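Kelch-like protein 7 (PDB 3II7) serves as the substrate-specific adapter of a CUL3-RBX1 E3 ubiquitin ligase complex, the part described here being its kelch-repeat domain. Local coordinates at residues D12-L17 with Y28-D33; P134-Q139 with S170-D175; K242-G247 with C289-V294. One frame throughout, in Å; residues are numbered along the deposited sequence. Where two conformers were deposited one is given.

Overall arrangement
Six four-stranded antiparallel sheets make this kelch domain a six-bladed beta-propeller. Contact 1 pairs neighbouring strands within one blade. Contact 2, whose centre is about 31 Å from that of contact 1 and on the opposite side of the domain centre, ties an interblade loop to the next blade. Contact 3 packs the innermost strands of two blades together; its centre is about 9 Å from that of contact 1 and about 23 Å from that of contact 2. The contacts follow one another along the chain. Contacts 1 and 3 share a sheet, where strand 290-295 from the C-terminal end pairs with strand 13-18 from the N-terminal end, closing the ring.

Contact 1: D12-L17 with Y28-D33; sequences DYRIAL and YFNPKD
I15 and F29 face each other as an antiparallel hydrogen-bonded pair, I15 N giving its hydrogen to F29 O at 2.9 Å and F29 N to I15 O at 2.7 Å. The next pair, A16 with Y28, is non-hydrogen-bonded.

Apolar contacts lie on both faces of this hairpin. On one, I15 and F29 run side by side, I15 CD1 meeting the edge of the phenyl ring at CD2 (4.0 Å). On the other, the Y28 ring lies against A16 CB and crosses R14 at about a right angle, with R14 CB 3.5 Å from Y28 CD1.

The polar part centres on R14. N30 carries CG anti to its backbone N (chi1 -175°), where the amide group lies against R14. N30 ND2 sits over the middle of the guanidinium, 3.3 Å from R14 CZ, the amide and guanidinium planes being stacked 16° apart. In the guanidinium plane, R14 NH1 forms a salt bridge with D12 OD1 (2.7 Å) and a longer bond to Y13 O. N30 OD1 accepts from K32 N in an Asx turn and from a water that also donates to Y13 O.

With its oxygen accepting twice, the amide is probably kept from flipping, and its ND2 lies over a cation whose charge D12 probably offsets.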
# COMPACT_ATOMS: atom_id res chain seq x y z
N ASP A 12 -6.02 -1.31 19.48
CA ASP A 12 -4.62 -1.49 19.81
C ASP A 12 -3.84 -1.67 18.51
O ASP A 12 -3.62 -2.80 18.06
CB ASP A 12 -4.44 -2.72 20.70
CG ASP A 12 -3.11 -2.74 21.44
OD1 ASP A 12 -2.25 -1.87 21.15
OD2 ASP A 12 -2.91 -3.62 22.30
N TYR A 13 -3.41 -0.55 17.94
CA TYR A 13 -2.86 -0.54 16.58
C TYR A 13 -1.38 -0.87 16.54
O TYR A 13 -0.60 -0.52 17.44
CB TYR A 13 -3.07 0.82 15.92
CG TYR A 13 -4.51 1.20 15.74
CD1 TYR A 13 -5.07 2.26 16.45
CD2 TYR A 13 -5.33 0.48 14.87
CE1 TYR A 13 -6.42 2.60 16.28
CE2 TYR A 13 -6.66 0.81 14.69
CZ TYR A 13 -7.20 1.86 15.39
OH TYR A 13 -8.53 2.17 15.21
N ARG A 14 -1.00 -1.56 15.48
CA ARG A 14 0.40 -1.82 15.13
C ARG A 14 0.49 -1.63 13.66
O ARG A 14 -0.52 -1.74 12.93
CB ARG A 14 0.81 -3.27 15.43
CG ARG A 14 0.78 -3.70 16.89
CD ARG A 14 1.88 -3.08 17.73
NE ARG A 14 1.92 -3.71 19.05
CZ ARG A 14 1.03 -3.50 20.02
NH1 ARG A 14 0.00 -2.66 19.86
NH2 ARG A 14 1.15 -4.14 21.17
N ILE A 15 1.71 -1.36 13.19
CA ILE A 15 2.02 -1.38 11.77
C ILE A 15 2.83 -2.65 11.51
O ILE A 15 3.89 -2.86 12.12
CB ILE A 15 2.78 -0.13 11.34
CG1 ILE A 15 1.97 1.13 11.70
CG2 ILE A 15 3.06 -0.21 9.81
CD1 ILE A 15 2.67 2.47 11.50
N ALA A 16 2.30 -3.52 10.67
CA ALA A 16 2.91 -4.84 10.41
C ALA A 16 3.66 -4.79 9.10
O ALA A 16 3.14 -4.32 8.08
CB ALA A 16 1.86 -5.89 10.36
N LEU A 17 4.90 -5.29 9.13
CA LEU A 17 5.76 -5.33 7.94
C LEU A 17 6.10 -6.78 7.65
O LEU A 17 6.49 -7.53 8.56
CB LEU A 17 7.02 -4.52 8.17
CG LEU A 17 6.84 -2.99 8.15
CD1 LEU A 17 6.08 -2.50 9.35
CD2 LEU A 17 8.20 -2.30 8.07
N TYR A 28 6.18 -6.28 13.80
CA TYR A 28 5.29 -5.20 14.13
C TYR A 28 6.11 -4.03 14.59
O TYR A 28 7.04 -4.20 15.41
CB TYR A 28 4.39 -5.55 15.31
CG TYR A 28 3.29 -6.52 15.08
CD1 TYR A 28 2.26 -6.25 14.19
CD2 TYR A 28 3.23 -7.71 15.80
CE1 TYR A 28 1.24 -7.13 14.01
CE2 TYR A 28 2.19 -8.59 15.62
CZ TYR A 28 1.21 -8.29 14.72
OH TYR A 28 0.14 -9.15 14.52
N PHE A 29 5.76 -2.85 14.11
CA PHE A 29 6.15 -1.59 14.71
C PHE A 29 5.00 -1.07 15.60
O PHE A 29 3.85 -0.95 15.14
CB PHE A 29 6.45 -0.56 13.64
CG PHE A 29 6.72 0.82 14.17
CD1 PHE A 29 7.93 1.11 14.79
CD2 PHE A 29 5.77 1.85 14.02
CE1 PHE A 29 8.20 2.38 15.25
CE2 PHE A 29 6.04 3.11 14.51
CZ PHE A 29 7.26 3.37 15.13
N ASN A 30 5.32 -0.70 16.83
CA ASN A 30 4.31 -0.15 17.74
C ASN A 30 4.53 1.36 17.91
O ASN A 30 5.52 1.77 18.53
CB ASN A 30 4.38 -0.84 19.07
CG ASN A 30 3.26 -0.40 20.04
OD1 ASN A 30 2.58 0.60 19.82
ND2 ASN A 30 3.07 -1.17 21.09
N PRO A 31 3.65 2.19 17.31
CA PRO A 31 3.85 3.64 17.38
C PRO A 31 3.84 4.21 18.81
O PRO A 31 4.38 5.27 19.03
CB PRO A 31 2.66 4.21 16.62
CG PRO A 31 2.04 3.11 15.92
CD PRO A 31 2.44 1.84 16.55
N LYS A 32 3.18 3.51 19.75
CA LYS A 32 3.09 4.00 21.10
C LYS A 32 4.43 3.97 21.84
O LYS A 32 4.75 4.88 22.59
CB LYS A 32 1.99 3.25 21.87
CG LYS A 32 0.63 3.87 21.55
CD LYS A 32 -0.46 3.34 22.41
CE LYS A 32 -1.79 4.02 22.07
NZ LYS A 32 -1.75 5.49 22.33
N ASP A 33 5.24 2.94 21.59
CA ASP A 33 6.51 2.81 22.32
C ASP A 33 7.75 2.71 21.43
O ASP A 33 8.86 2.53 21.93
CB ASP A 33 6.43 1.64 23.33
CG ASP A 33 6.34 0.26 22.66
OD1 ASP A 33 6.35 0.17 21.44
OD2 ASP A 33 6.22 -0.75 23.41
O HOH W 1 -0.18 0.89 19.63

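Contact 2: P134-Q139 with S170-D175. With EDO (1,2-ethanediol), chain T; EDO (1,2-ethanediol), chain S.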
# COMPACT_ATOMS: atom_id res chain seq x y z
N PRO A 134 -16.37 -3.98 -11.77
CA PRO A 134 -16.05 -3.07 -12.86
C PRO A 134 -14.60 -2.61 -12.86
O PRO A 134 -14.03 -2.29 -11.82
CB PRO A 134 -17.02 -1.90 -12.63
CG PRO A 134 -18.21 -2.57 -12.11
CD PRO A 134 -17.64 -3.59 -11.13
N SER A 135 -14.03 -2.60 -14.04
CA SER A 135 -12.62 -2.27 -14.22
C SER A 135 -12.34 -0.79 -13.99
O SER A 135 -13.20 0.07 -14.26
CB SER A 135 -12.19 -2.61 -15.63
OG SER A 135 -12.13 -4.03 -15.79
N MET A 136 -11.12 -0.48 -13.56
CA MET A 136 -10.68 0.91 -13.49
C MET A 136 -10.74 1.58 -14.84
O MET A 136 -10.68 0.93 -15.90
CB MET A 136 -9.23 1.02 -12.96
CG MET A 136 -9.05 0.54 -11.57
SD MET A 136 -7.37 0.68 -10.94
CE MET A 136 -6.45 -0.44 -12.05
N LEU A 137 -10.84 2.90 -14.79
CA LEU A 137 -10.85 3.74 -16.01
C LEU A 137 -9.48 3.75 -16.73
O LEU A 137 -9.42 3.85 -17.96
CB LEU A 137 -11.28 5.17 -15.65
CG LEU A 137 -12.73 5.29 -15.11
CD1 LEU A 137 -12.99 6.65 -14.53
CD2 LEU A 137 -13.74 5.03 -16.22
N THR A 138 -8.39 3.66 -15.94
CA THR A 138 -7.01 3.63 -16.47
C THR A 138 -6.28 2.46 -15.87
O THR A 138 -6.29 2.26 -14.64
CB THR A 138 -6.25 4.91 -16.11
OG1 THR A 138 -6.96 6.08 -16.61
CG2 THR A 138 -4.81 4.87 -16.64
N GLN A 139 -5.66 1.67 -16.73
CA GLN A 139 -4.85 0.56 -16.31
C GLN A 139 -3.64 1.10 -15.54
O GLN A 139 -3.13 2.19 -15.84
CB GLN A 139 -4.38 -0.25 -17.53
CG GLN A 139 -3.39 0.48 -18.42
CD GLN A 139 -3.41 0.00 -19.86
OE1 GLN A 139 -4.27 0.39 -20.62
NE2 GLN A 139 -2.46 -0.84 -20.23
N SER A 170 -3.03 10.46 -12.48
CA SER A 170 -4.46 10.34 -12.39
C SER A 170 -4.94 9.61 -11.14
O SER A 170 -4.24 8.74 -10.56
CB SER A 170 -5.00 9.67 -13.62
OG SER A 170 -4.62 8.35 -13.68
N CYS A 171 -6.14 10.02 -10.71
CA CYS A 171 -6.79 9.50 -9.51
C CYS A 171 -8.22 9.16 -9.88
O CYS A 171 -8.86 9.91 -10.60
CB CYS A 171 -6.75 10.59 -8.43
SG CYS A 171 -7.65 10.22 -6.89
N GLU A 172 -8.71 8.02 -9.38
CA GLU A 172 -10.11 7.68 -9.57
C GLU A 172 -10.64 7.00 -8.33
O GLU A 172 -9.86 6.51 -7.49
CB GLU A 172 -10.29 6.82 -10.83
CG GLU A 172 -9.40 5.61 -10.93
CD GLU A 172 -9.61 4.85 -12.23
OE1 GLU A 172 -10.72 4.33 -12.43
OE2 GLU A 172 -8.66 4.79 -13.06
N VAL A 173 -11.97 7.01 -8.20
CA VAL A 173 -12.63 6.48 -6.98
C VAL A 173 -13.76 5.53 -7.35
O VAL A 173 -14.51 5.78 -8.30
CB VAL A 173 -13.11 7.58 -6.06
CG1 VAL A 173 -14.18 8.49 -6.73
CG2 VAL A 173 -13.64 7.02 -4.73
N TYR A 174 -13.84 4.40 -6.64
CA TYR A 174 -14.85 3.41 -6.84
C TYR A 174 -15.80 3.43 -5.64
O TYR A 174 -15.35 3.42 -4.50
CB TYR A 174 -14.23 2.04 -6.90
CG TYR A 174 -15.20 0.87 -7.01
CD1 TYR A 174 -15.79 0.55 -8.24
CD2 TYR A 174 -15.53 0.10 -5.89
CE1 TYR A 174 -16.64 -0.53 -8.37
CE2 TYR A 174 -16.39 -1.00 -6.03
CZ TYR A 174 -16.96 -1.29 -7.27
OH TYR A 174 -17.81 -2.37 -7.45
N ASP A 175 -17.10 3.48 -5.90
CA ASP A 175 -18.09 3.44 -4.86
C ASP A 175 -18.75 2.07 -4.91
O ASP A 175 -19.45 1.75 -5.86
CB ASP A 175 -19.14 4.52 -5.07
CG ASP A 175 -20.15 4.57 -3.94
OD1 ASP A 175 -20.21 3.66 -3.10
OD2 ASP A 175 -20.89 5.56 -3.88
C1 EDO T . -11.85 -0.79 -20.04
O1 EDO T . -12.39 -2.11 -20.24
C2 EDO T . -11.93 -0.40 -18.56
O2 EDO T . -11.60 0.98 -18.39
C1 EDO S . -20.91 2.47 0.54
O1 EDO S . -22.17 2.78 1.12
C2 EDO S . -20.20 3.76 0.16
O2 EDO S . -21.03 4.51 -0.71
O HOH W 2 -8.24 7.03 -14.51
O HOH W 3 -5.22 8.37 -16.47
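E172 reaches from strand 171-175, the third strand of its blade, to the backbone of L137 and T138 in the loop that leads into that blade. Its CB is directed at the loop, and CG takes the crowded position between the backbone N and the carbonyl carbon (chi1 51°). From there the chain is extended, CD lying anti to CA (chi2 -178°), which carries CD out toward the loop, 3.4 Å from L137 N. The two oxygens meet two successive peptide N-H groups. OE1 accepts from L137 N at 2.8 Å in a nearly straight bond (168° at the hydrogen). OE2 accepts from T138 N at 3.1 Å, and each oxygen uses its syn lone pair. Carbon packs around the same tip: L137 CB lies 3.4 Å from E172 OE1, and M136 CB 3.7 Å from it. OE2 also takes a hydrogen from a water 2.7 Å away and forms a salt bridge with R140.

That water accepts from T138 OG1, which in turn accepts from a second water lying 2.9 Å from S170 OG. At the other end of the contact the P134 ring crosses Y174 at about a right angle, with P134 CD 3.9 Å from Y174 OH. W181, on the adjoining strand 180-184, meets the Y174 ring and donates from its indole nitrogen to P134 O.

The buried carboxylate is satisfied by two backbone N-H groups, a water and an arginine, a setting likely to favour its ionised form, and the paired bonds probably help to fix the course of the loop.

Contact 3: K242-G247 with C289-V294. With EDO (1,2-ethanediol), chain F; EDO (1,2-ethanediol), chain I.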
# COMPACT_ATOMS: atom_id res chain seq x y z
N LYS A 242 7.50 2.92 2.16
CA LYS A 242 6.57 2.02 2.83
C LYS A 242 6.06 2.79 4.02
O LYS A 242 6.82 3.09 4.95
CB LYS A 242 7.26 0.74 3.26
CG LYS A 242 7.81 -0.07 2.09
CD LYS A 242 6.71 -0.59 1.20
CE LYS A 242 7.27 -1.26 -0.04
NZ LYS A 242 7.79 -0.29 -1.08
N CYS A 243 4.77 3.15 3.97
CA CYS A 243 4.13 4.18 4.79
C CYS A 243 2.84 3.66 5.42
O CYS A 243 2.10 2.94 4.73
CB CYS A 243 3.68 5.34 3.86
SG CYS A 243 4.97 6.29 3.05
N ALA A 244 2.52 4.12 6.62
CA ALA A 244 1.22 3.86 7.22
C ALA A 244 0.89 4.93 8.23
O ALA A 244 1.78 5.46 8.88
CB ALA A 244 1.20 2.46 7.91
N ALA A 245 -0.40 5.22 8.40
CA ALA A 245 -0.83 6.21 9.36
C ALA A 245 -1.55 5.57 10.53
O ALA A 245 -2.36 4.62 10.35
CB ALA A 245 -1.76 7.24 8.68
N VAL A 246 -1.23 6.06 11.74
CA VAL A 246 -1.94 5.69 12.95
C VAL A 246 -2.28 7.01 13.64
O VAL A 246 -1.37 7.82 13.95
CB VAL A 246 -1.14 4.81 13.88
CG1 VAL A 246 -1.93 4.54 15.19
CG2 VAL A 246 -0.80 3.49 13.21
N GLY A 247 -3.56 7.23 13.86
CA GLY A 247 -4.00 8.49 14.42
C GLY A 247 -3.66 9.61 13.45
O GLY A 247 -3.93 9.51 12.22
N CYS A 289 9.23 -4.76 1.46
CA CYS A 289 8.30 -5.41 2.33
C CYS A 289 6.87 -4.99 2.01
O CYS A 289 6.63 -3.98 1.34
CB CYS A 289 8.60 -5.04 3.79
SG CYS A 289 8.46 -3.29 4.17
N LEU A 290 5.93 -5.79 2.48
CA LEU A 290 4.53 -5.43 2.54
C LEU A 290 4.26 -4.75 3.88
O LEU A 290 4.90 -5.07 4.90
CB LEU A 290 3.67 -6.70 2.37
CG LEU A 290 3.96 -7.46 1.08
CD1 LEU A 290 3.16 -8.76 1.11
CD2 LEU A 290 3.58 -6.58 -0.10
N ILE A 291 3.36 -3.78 3.86
CA ILE A 291 3.04 -3.01 5.07
C ILE A 291 1.53 -2.77 5.18
O ILE A 291 0.84 -2.52 4.17
CB ILE A 291 3.81 -1.64 5.03
CG1 ILE A 291 3.59 -0.87 6.36
CG2 ILE A 291 3.44 -0.83 3.77
CD1 ILE A 291 4.53 0.37 6.52
N CYS A 292 1.00 -2.87 6.41
CA CYS A 292 -0.38 -2.54 6.66
C CYS A 292 -0.57 -2.21 8.13
O CYS A 292 0.28 -2.56 8.97
CB CYS A 292 -1.34 -3.66 6.22
SG CYS A 292 -1.19 -5.18 7.13
N VAL A 293 -1.65 -1.52 8.44
CA VAL A 293 -2.02 -1.25 9.82
C VAL A 293 -2.91 -2.37 10.31
O VAL A 293 -3.89 -2.76 9.61
CB VAL A 293 -2.74 0.09 9.96
CG1 VAL A 293 -3.21 0.33 11.44
CG2 VAL A 293 -1.86 1.20 9.45
N VAL A 294 -2.58 -2.93 11.47
CA VAL A 294 -3.40 -3.95 12.10
C VAL A 294 -3.99 -3.43 13.41
O VAL A 294 -3.38 -2.64 14.10
CB VAL A 294 -2.60 -5.26 12.39
CG1 VAL A 294 -1.89 -5.75 11.16
CG2 VAL A 294 -1.64 -5.08 13.48
C1 EDO F . -4.64 4.91 6.59
O1 EDO F . -4.92 4.65 5.18
C2 EDO F . -3.74 3.83 7.19
O2 EDO F . -2.37 3.91 6.72
C1 EDO I . 12.39 -2.20 -3.71
O1 EDO I . 13.30 -2.47 -2.64
C2 EDO I . 11.68 -0.88 -3.46
O2 EDO I . 10.81 -0.93 -2.29
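A244 and V293 meet through their methyl groups, A244 CB lying 3.7 Å from V293 CG2. The same CG2 rests 3.6 Å from A245 O, while V293 CG1 approaches V246 CG2 more loosely at 4.4 Å. Two residues earlier on strand 290-295, I291 carries CG1 anti to its backbone N (chi1 -175°) and is extended beyond it. Its CD1 lies 3.8 Å from K242 C, against the peptide that joins K242 to C243, and 4.2 Å from A244 CB. An alanine in place of I291 would probably open a gap beside A244 and take from the K242-C243 peptide the methyl that packs on it.

Around this first shell, I15 of strand 13-18, next to 290-295 in its sheet, touches both A244 and I291. Backbone hydrogen bonds from L290 to F18 and from C292 to A16 hold the I291 strand in its own sheet, while K242 and A244 are hydrogen-bonded to strand 249-254 in theirs. L290 and C292 point away from segment 242-247, and their side chains touch strands 50-54 and 57-61 of the following blade.

The two segments run almost parallel, their short axes 6° apart and 6.9 Å at closest approach, and pack through side chains instead of pairing as a sheet. Such apolar packing between innermost strands of successive blades, close to the domain centre, is the hallmark of a beta-propeller, here the six-bladed kelch form.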